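Local coordinates for protein alanine racemase 1 (Caldanaerobacter subterraneus subsp. tengcongensis MB4, PDB 4Y2W) that belongs to the alanine racemase family and pairs an eight-stranded TIM-type barrel with a second, largely beta-stranded domain in a two-chain assembly, at residues R294-Y299 with S350-E356; R95-D101 with E118-K124; E24-I28 with R240-L244. The protein carries 1 engineered substitution. All blocks are in the same frame, centred on the assembly; numbering follows the deposited sequence.

Interaction 1 of 3, residues R294-Y299 with S350-E356; sequences RLSNNY and SMADKIE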
# COMPACT_ATOMS: atom_id res chain seq x y z
N ARG A 294 -8.56 9.52 6.62
CA ARG A 294 -9.13 10.87 6.59
C ARG A 294 -10.57 10.90 6.06
O ARG A 294 -11.27 11.90 6.25
CB ARG A 294 -8.23 11.84 5.80
CG ARG A 294 -7.06 12.37 6.62
CD ARG A 294 -6.14 13.30 5.84
NE ARG A 294 -5.51 12.59 4.72
CZ ARG A 294 -5.41 13.04 3.47
NH1 ARG A 294 -5.87 14.24 3.11
NH2 ARG A 294 -4.81 12.28 2.56
N LEU A 295 -11.01 9.82 5.42
CA LEU A 295 -12.41 9.68 5.01
C LEU A 295 -13.36 9.39 6.18
O LEU A 295 -14.57 9.33 5.99
CB LEU A 295 -12.56 8.58 3.96
CG LEU A 295 -11.73 8.72 2.68
CD1 LEU A 295 -12.04 7.57 1.73
CD2 LEU A 295 -11.98 10.05 1.98
N SER A 296 -12.81 9.21 7.38
CA SER A 296 -13.61 9.14 8.61
C SER A 296 -14.65 10.26 8.65
O SER A 296 -14.27 11.44 8.67
CB SER A 296 -12.70 9.26 9.83
OG SER A 296 -11.71 8.24 9.85
N ASN A 297 -15.93 9.90 8.64
CA ASN A 297 -17.04 10.87 8.69
C ASN A 297 -17.05 11.92 7.56
O ASN A 297 -17.54 13.04 7.77
CB ASN A 297 -17.07 11.59 10.05
CG ASN A 297 -17.53 10.69 11.18
OD1 ASN A 297 -18.67 10.22 11.18
ND2 ASN A 297 -16.66 10.47 12.15
N ASN A 298 -16.51 11.59 6.39
CA ASN A 298 -16.66 12.46 5.21
C ASN A 298 -16.36 11.74 3.91
O ASN A 298 -15.48 12.15 3.14
CB ASN A 298 -15.85 13.77 5.33
CG ASN A 298 -14.36 13.53 5.42
OD1 ASN A 298 -13.92 12.52 5.97
ND2 ASN A 298 -13.57 14.46 4.89
N TYR A 299 -17.09 10.66 3.68
CA TYR A 299 -17.22 10.10 2.35
C TYR A 299 -18.47 9.24 2.32
O TYR A 299 -18.96 8.80 3.37
CB TYR A 299 -15.99 9.27 1.95
CG TYR A 299 -15.81 9.15 0.45
CD1 TYR A 299 -15.51 10.27 -0.34
CD2 TYR A 299 -15.95 7.92 -0.19
CE1 TYR A 299 -15.36 10.16 -1.71
CE2 TYR A 299 -15.80 7.81 -1.57
CZ TYR A 299 -15.50 8.93 -2.32
OH TYR A 299 -15.35 8.81 -3.68
N SER A 350 -13.03 11.60 -7.90
CA SER A 350 -13.78 12.14 -6.76
C SER A 350 -13.07 11.83 -5.44
O SER A 350 -12.99 12.69 -4.56
CB SER A 350 -15.20 11.56 -6.72
OG SER A 350 -15.93 11.92 -7.87
N MET A 351 -12.56 10.61 -5.31
CA MET A 351 -11.82 10.20 -4.12
C MET A 351 -10.52 10.99 -3.98
O MET A 351 -10.19 11.46 -2.89
CB MET A 351 -11.53 8.70 -4.15
CG MET A 351 -10.73 8.21 -2.95
SD MET A 351 -11.01 6.47 -2.55
CE MET A 351 -12.62 6.58 -1.76
N ALA A 352 -9.80 11.14 -5.08
CA ALA A 352 -8.54 11.90 -5.11
C ALA A 352 -8.74 13.35 -4.69
O ALA A 352 -7.91 13.92 -3.98
CB ALA A 352 -7.92 11.83 -6.49
N ASP A 353 -9.84 13.95 -5.14
CA ASP A 353 -10.17 15.33 -4.78
C ASP A 353 -10.42 15.46 -3.28
O ASP A 353 -9.84 16.32 -2.62
CB ASP A 353 -11.41 15.81 -5.54
CG ASP A 353 -11.19 15.86 -7.04
OD1 ASP A 353 -10.03 15.77 -7.49
OD2 ASP A 353 -12.19 16.00 -7.78
N LYS A 354 -11.27 14.58 -2.74
CA LYS A 354 -11.66 14.63 -1.33
C LYS A 354 -10.47 14.61 -0.37
O LYS A 354 -10.49 15.30 0.65
CB LYS A 354 -12.63 13.48 -1.01
CG LYS A 354 -13.17 13.46 0.42
CD LYS A 354 -14.13 14.60 0.72
CE LYS A 354 -15.50 14.39 0.08
NZ LYS A 354 -16.51 15.34 0.62
N ILE A 355 -9.44 13.82 -0.69
CA ILE A 355 -8.22 13.78 0.15
C ILE A 355 -7.05 14.58 -0.43
O ILE A 355 -5.90 14.35 -0.08
CB ILE A 355 -7.79 12.33 0.50
CG1 ILE A 355 -7.73 11.45 -0.75
CG2 ILE A 355 -8.74 11.74 1.52
CD1 ILE A 355 -6.87 10.21 -0.59
N GLU A 356 -7.36 15.54 -1.31
CA GLU A 356 -6.38 16.50 -1.82
C GLU A 356 -5.17 15.81 -2.46
O GLU A 356 -4.02 16.04 -2.07
CB GLU A 356 -5.91 17.44 -0.70
CG GLU A 356 -7.01 18.00 0.18
CD GLU A 356 -6.43 18.70 1.40
OE1 GLU A 356 -6.52 18.14 2.51
OE2 GLU A 356 -5.87 19.80 1.23
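Tyr299 lies against Met351, the two side chains crossing at about a right angle, with the ring atom CE2 of Tyr299 3.4 Å from the methyl CE of Met351. Met351 has CG anti to the backbone N (chi1 178°) and bends at its last torsion, which brings that methyl between the tyrosine ring and Leu295, whose CD1 is 3.7 Å from Met351 CE. The other leucine branch, CD2, packs against CG2 of Ile355 at 3.7 Å. Lys354 runs past the ring on its aliphatic part, CG lying 4.0 Å from Tyr299 CD1, while its CD passes the carbonyl oxygen of Asn298. These side chains bring the last turn of helix 348-354, in the C-terminal domain, against a loop that makes a type II beta turn from Leu295 to Asn298 just ahead of strand 300-303. The helix ends in a Schellman motif, with Glu356 as the C-prime residue at positive phi. Beside that end, Arg294 reaches across, its chain bent at chi3. NH1 of Arg294 gives a hydrogen bond of 3.2 Å to the backbone O of Ile355, at an N-H...O angle of 155°, and stands above the carbonyl plane. CG2 of Ile355 lies over one face of the guanidinium, and Glu356 OE1 approaches near its plane, a long salt bridge of 4.0 Å to NH1 of Arg294. Asp292 holds NH2 of the same arginine in a second salt bridge, and Arg294 of the second subunit comes close with like charge.

Interaction 2 of 3, residues R95-D101 with E118-K124; sequences RQIVKHD and ESLKQNK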
# COMPACT_ATOMS: atom_id res chain seq x y z
N ARG A 95 23.68 -7.54 -14.20
CA ARG A 95 23.67 -8.82 -14.89
C ARG A 95 22.27 -9.18 -15.40
O ARG A 95 22.11 -9.70 -16.50
CB ARG A 95 24.20 -9.94 -13.98
CG ARG A 95 24.51 -11.24 -14.71
CD ARG A 95 25.23 -12.24 -13.81
NE ARG A 95 24.34 -12.87 -12.84
CZ ARG A 95 23.49 -13.86 -13.12
NH1 ARG A 95 23.40 -14.37 -14.34
NH2 ARG A 95 22.72 -14.36 -12.15
N GLN A 96 21.26 -8.85 -14.60
CA GLN A 96 19.88 -9.26 -14.86
C GLN A 96 19.26 -8.52 -16.04
O GLN A 96 18.61 -9.14 -16.89
CB GLN A 96 19.03 -9.05 -13.60
CG GLN A 96 19.51 -9.82 -12.37
CD GLN A 96 19.48 -11.33 -12.58
OE1 GLN A 96 18.45 -11.98 -12.35
NE2 GLN A 96 20.61 -11.89 -13.00
N ILE A 97 19.45 -7.21 -16.09
CA ILE A 97 18.90 -6.39 -17.18
C ILE A 97 19.50 -6.73 -18.55
O ILE A 97 18.81 -6.64 -19.58
CB ILE A 97 19.04 -4.87 -16.92
CG1 ILE A 97 20.50 -4.47 -16.69
CG2 ILE A 97 18.19 -4.47 -15.72
CD1 ILE A 97 20.72 -2.97 -16.66
N VAL A 98 20.77 -7.13 -18.56
CA VAL A 98 21.42 -7.58 -19.78
C VAL A 98 20.92 -8.97 -20.18
O VAL A 98 20.69 -9.24 -21.36
CB VAL A 98 22.96 -7.61 -19.62
CG1 VAL A 98 23.63 -8.21 -20.85
CG2 VAL A 98 23.49 -6.20 -19.37
N LYS A 99 20.76 -9.84 -19.18
CA LYS A 99 20.34 -11.22 -19.40
C LYS A 99 18.94 -11.30 -20.01
O LYS A 99 18.71 -12.03 -20.97
CB LYS A 99 20.38 -12.01 -18.09
CG LYS A 99 20.20 -13.51 -18.24
CD LYS A 99 20.41 -14.21 -16.91
CE LYS A 99 20.27 -15.72 -17.03
NZ LYS A 99 20.21 -16.39 -15.70
N HIS A 100 18.01 -10.54 -19.44
CA HIS A 100 16.61 -10.59 -19.87
C HIS A 100 16.24 -9.46 -20.84
O HIS A 100 15.06 -9.22 -21.10
CB HIS A 100 15.69 -10.60 -18.64
CG HIS A 100 15.82 -11.84 -17.81
ND1 HIS A 100 16.49 -11.87 -16.60
CD2 HIS A 100 15.39 -13.10 -18.02
CE1 HIS A 100 16.45 -13.09 -16.10
NE2 HIS A 100 15.78 -13.86 -16.95
N ASP A 101 17.26 -8.79 -21.37
CA ASP A 101 17.10 -7.84 -22.47
C ASP A 101 16.12 -6.72 -22.11
O ASP A 101 15.05 -6.59 -22.70
CB ASP A 101 16.66 -8.59 -23.74
CG ASP A 101 16.74 -7.73 -24.98
OD1 ASP A 101 17.64 -6.86 -25.05
OD2 ASP A 101 15.91 -7.92 -25.90
N GLU A 118 29.24 -5.22 -18.81
CA GLU A 118 28.38 -6.39 -18.58
C GLU A 118 27.77 -6.91 -19.89
O GLU A 118 27.58 -8.11 -20.05
CB GLU A 118 27.28 -6.03 -17.58
CG GLU A 118 26.45 -7.21 -17.08
CD GLU A 118 27.25 -8.19 -16.24
OE1 GLU A 118 28.10 -7.75 -15.45
OE2 GLU A 118 27.00 -9.41 -16.36
N SER A 119 27.47 -6.00 -20.82
CA SER A 119 26.95 -6.36 -22.15
C SER A 119 27.95 -7.21 -22.93
O SER A 119 27.57 -8.20 -23.57
CB SER A 119 26.63 -5.10 -22.96
OG SER A 119 26.12 -4.07 -22.14
N LEU A 120 29.21 -6.81 -22.88
CA LEU A 120 30.29 -7.52 -23.57
C LEU A 120 30.65 -8.81 -22.85
O LEU A 120 31.05 -9.79 -23.48
CB LEU A 120 31.52 -6.61 -23.69
CG LEU A 120 31.32 -5.35 -24.53
CD1 LEU A 120 32.51 -4.41 -24.42
CD2 LEU A 120 31.04 -5.69 -25.99
N LYS A 121 30.49 -8.82 -21.53
CA LYS A 121 30.73 -10.01 -20.72
C LYS A 121 29.74 -11.14 -21.02
O LYS A 121 30.08 -12.32 -20.87
CB LYS A 121 30.68 -9.64 -19.24
CG LYS A 121 31.09 -10.75 -18.28
CD LYS A 121 31.22 -10.20 -16.87
CE LYS A 121 31.32 -11.32 -15.84
NZ LYS A 121 31.32 -10.78 -14.45
N GLN A 122 28.53 -10.79 -21.45
CA GLN A 122 27.52 -11.79 -21.82
C GLN A 122 27.32 -11.90 -23.33
O GLN A 122 26.47 -12.68 -23.79
CB GLN A 122 26.19 -11.45 -21.15
CG GLN A 122 26.23 -11.51 -19.64
CD GLN A 122 24.89 -11.16 -19.01
OE1 GLN A 122 24.83 -10.48 -17.98
NE2 GLN A 122 23.80 -11.63 -19.62
N ASN A 123 28.09 -11.13 -24.10
CA ASN A 123 28.05 -11.16 -25.57
C ASN A 123 26.68 -10.76 -26.15
O ASN A 123 26.28 -11.25 -27.21
CB ASN A 123 28.48 -12.53 -26.10
CG ASN A 123 29.78 -13.01 -25.47
OD1 ASN A 123 29.83 -14.09 -24.88
ND2 ASN A 123 30.84 -12.21 -25.59
N LYS A 124 25.98 -9.88 -25.44
CA LYS A 124 24.71 -9.31 -25.89
C LYS A 124 24.88 -7.79 -25.96
O LYS A 124 25.91 -7.25 -25.55
CB LYS A 124 23.57 -9.68 -24.94
CG LYS A 124 23.29 -11.17 -24.84
CD LYS A 124 22.19 -11.50 -23.83
CE LYS A 124 20.81 -11.59 -24.46
NZ LYS A 124 20.27 -10.28 -24.93
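On the outer helical layer of the TIM-type barrel, Val98 of helix 94-99 packs against Glu118 and Ser119 of helix 109-121, near the C-terminal ends of both helices. Val98 is the apolar centre, buried between them. Its first torsion sets CG1 anti to the backbone N (chi1 174°), and its two methyls then serve different partners. CG2 of Val98 meets the aliphatic CG of Glu118 at 3.9 Å, while CG1 packs over the backbone of Ser119, 4.0 Å from its CA, and also reaches the side-chain amide of Gln122. The Gln122 chain is extended beyond CG, which carries the amide group across to helix 94-99, where it lies against Val98 and beside the backbone of Arg95 and Lys99. Glu118 turns its carboxylate over the start of the 95-101 segment, and OE2 of Glu118 lies 3.5 Å from CG of Arg95. This is contact with the aliphatic part of the arginine: NE of Arg95 is 5.6 Å from that same OE2, too far for a salt bridge. Beyond the valine comes Lys124, whose backbone N bonds to Ser119 O in the Schellman motif that closes helix 109-121, with Asn123 as C-prime residue. CD of Lys124 approaches the carbonyl O of Val98 at 3.7 Å, and NZ of Lys124 is 4.3 Å from OD1 of Asp101, where any attraction would be long-range. Asp101 has a salt bridge with Lys127 on strand 126-131 and gives its carbonyl O to Arg75 of helix 68-76. Leu115, one turn earlier on helix 109-121, touches both Ile97 and Val98, extending the seam between the helices, and strand 103-106 connects them along the chain.

Interaction 3 of 3, residues E24-I28 with R240-L244; sequences EIKKI and RKVEL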
# COMPACT_ATOMS: atom_id res chain seq x y z
N GLU A 24 -8.11 4.06 -27.71
CA GLU A 24 -8.45 5.49 -27.78
C GLU A 24 -7.20 6.35 -27.99
O GLU A 24 -7.26 7.35 -28.71
CB GLU A 24 -9.17 5.94 -26.51
CG GLU A 24 -10.57 5.36 -26.34
CD GLU A 24 -11.56 5.92 -27.34
OE1 GLU A 24 -11.64 7.16 -27.47
OE2 GLU A 24 -12.26 5.12 -27.99
N ILE A 25 -6.09 5.95 -27.39
CA ILE A 25 -4.83 6.69 -27.53
C ILE A 25 -4.31 6.61 -28.97
O ILE A 25 -3.75 7.58 -29.49
CB ILE A 25 -3.75 6.20 -26.55
CG1 ILE A 25 -4.23 6.32 -25.10
CG2 ILE A 25 -2.45 6.98 -26.72
CD1 ILE A 25 -4.71 7.70 -24.70
N LYS A 26 -4.48 5.45 -29.61
CA LYS A 26 -4.07 5.27 -31.00
C LYS A 26 -4.82 6.19 -31.97
O LYS A 26 -4.26 6.62 -32.99
CB LYS A 26 -4.24 3.81 -31.43
CG LYS A 26 -3.22 2.87 -30.81
CD LYS A 26 -3.30 1.46 -31.39
CE LYS A 26 -2.58 1.34 -32.73
NZ LYS A 26 -1.12 1.59 -32.62
N LYS A 27 -6.07 6.51 -31.66
CA LYS A 27 -6.86 7.43 -32.47
C LYS A 27 -6.31 8.85 -32.43
O LYS A 27 -6.34 9.56 -33.44
CB LYS A 27 -8.33 7.43 -32.02
CG LYS A 27 -9.05 6.11 -32.23
CD LYS A 27 -10.42 6.12 -31.58
CE LYS A 27 -11.19 4.84 -31.88
NZ LYS A 27 -12.56 4.85 -31.28
N ILE A 28 -5.80 9.26 -31.27
CA ILE A 28 -5.27 10.62 -31.07
C ILE A 28 -3.93 10.82 -31.78
O ILE A 28 -3.70 11.87 -32.38
CB ILE A 28 -5.08 10.94 -29.56
CG1 ILE A 28 -6.41 10.82 -28.80
CG2 ILE A 28 -4.49 12.33 -29.37
CD1 ILE A 28 -7.56 11.60 -29.41
N ARG A 240 -9.76 16.14 -22.77
CA ARG A 240 -10.65 14.99 -22.55
C ARG A 240 -11.46 14.62 -23.79
O ARG A 240 -12.64 14.27 -23.70
CB ARG A 240 -11.60 15.23 -21.36
CG ARG A 240 -10.91 15.64 -20.06
CD ARG A 240 -11.89 15.85 -18.91
NE ARG A 240 -11.18 16.10 -17.65
CZ ARG A 240 -11.39 15.46 -16.50
NH1 ARG A 240 -12.32 14.51 -16.38
NH2 ARG A 240 -10.66 15.78 -15.43
N LYS A 241 -10.81 14.68 -24.96
CA LYS A 241 -11.48 14.37 -26.23
C LYS A 241 -11.66 12.86 -26.44
O LYS A 241 -12.42 12.43 -27.31
CB LYS A 241 -10.71 15.00 -27.41
CG LYS A 241 -9.54 14.19 -27.95
CD LYS A 241 -8.73 14.97 -28.97
CE LYS A 241 -7.45 15.55 -28.38
NZ LYS A 241 -7.70 16.51 -27.27
N VAL A 242 -10.95 12.06 -25.64
CA VAL A 242 -11.06 10.60 -25.68
C VAL A 242 -12.24 10.10 -24.84
O VAL A 242 -12.66 10.77 -23.90
CB VAL A 242 -9.76 9.91 -25.21
CG1 VAL A 242 -8.58 10.35 -26.07
CG2 VAL A 242 -9.47 10.20 -23.74
N GLU A 243 -12.75 8.93 -25.19
CA GLU A 243 -13.86 8.30 -24.46
C GLU A 243 -13.34 7.14 -23.60
O GLU A 243 -13.13 6.03 -24.10
CB GLU A 243 -14.91 7.77 -25.44
CG GLU A 243 -16.17 7.24 -24.77
CD GLU A 243 -16.58 5.86 -25.26
OE1 GLU A 243 -17.06 5.05 -24.44
OE2 GLU A 243 -16.43 5.57 -26.47
N LEU A 244 -13.14 7.40 -22.31
CA LEU A 244 -12.59 6.40 -21.41
C LEU A 244 -13.67 5.54 -20.77
O LEU A 244 -14.78 6.01 -20.50
CB LEU A 244 -11.74 7.07 -20.32
CG LEU A 244 -10.53 7.86 -20.81
CD1 LEU A 244 -9.87 8.62 -19.67
CD2 LEU A 244 -9.52 6.96 -21.51
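Two torsions of the Glu24 side chain, chi1 -68° and chi2 -70°, carry the chain out from helix 15-28 and turn the carboxylate toward the passing loop. OE1 of Glu24 there accepts a hydrogen bond from the backbone N of Glu243 at 3.1 Å, nearly straight at an N-H...O angle of 170°. The amide approaches from above the carboxylate plane. CG of Glu24 lies 3.5 Å from the carbonyl O of Glu243, an oxygen that also accepts a hydrogen bond from His20, one turn earlier on the helix. The backbone of Glu243 is thus held to helix 15-28 at both its N-H, by Glu24, and its carbonyl O, by His20.

One helical turn further on, the contact becomes apolar. Ile28 crosses Val242 at about a right angle, with CG1 of Ile28 3.5 Å from CG1 of Val242. The CD1 end of Ile28 continues over the aliphatic chain of Lys241, 3.6 Å from its CG. That lysine sends NZ elsewhere, to a salt bridge with Glu239. Val242 also packs on Tyr233, which ties the loop back to the chain that leaves the last barrel strand, 222-224, on its way to strand 248-260.

Charge is unevenly spread over the polar half. OE2 of Glu24 forms a salt bridge with NZ of Lys27 at 3.3 Å, its hydrogen bond weak, yet OE2 of Glu243 stands only 4.5 Å from that same Glu24 oxygen. The lysine probably offsets part of the repulsion between the two carboxylates, and the amide of Glu243 would further stabilise a charged Glu24, so a mostly buried acid can serve as an acceptor for the loop backbone.

The three contacts do not touch: the centre of interaction 3 lies about 28 Å from that of interaction 1, with nearest atoms about 8 Å apart, and about 38 Å from that of interaction 2, while the centres of interactions 1 and 2 are about 47 Å apart, on opposite sides of the chain's centre. Interaction 2 joins two helices around the barrel and is nested within the long loop closed by interaction 3, which brings helix 15-28 against the segment leading from the last barrel strand toward strand 248-260. Interaction 1 opens only afterwards, within the C-terminal domain. The set thus samples the barrel's outer layer, the passage between domains, and the second domain near the partner subunit.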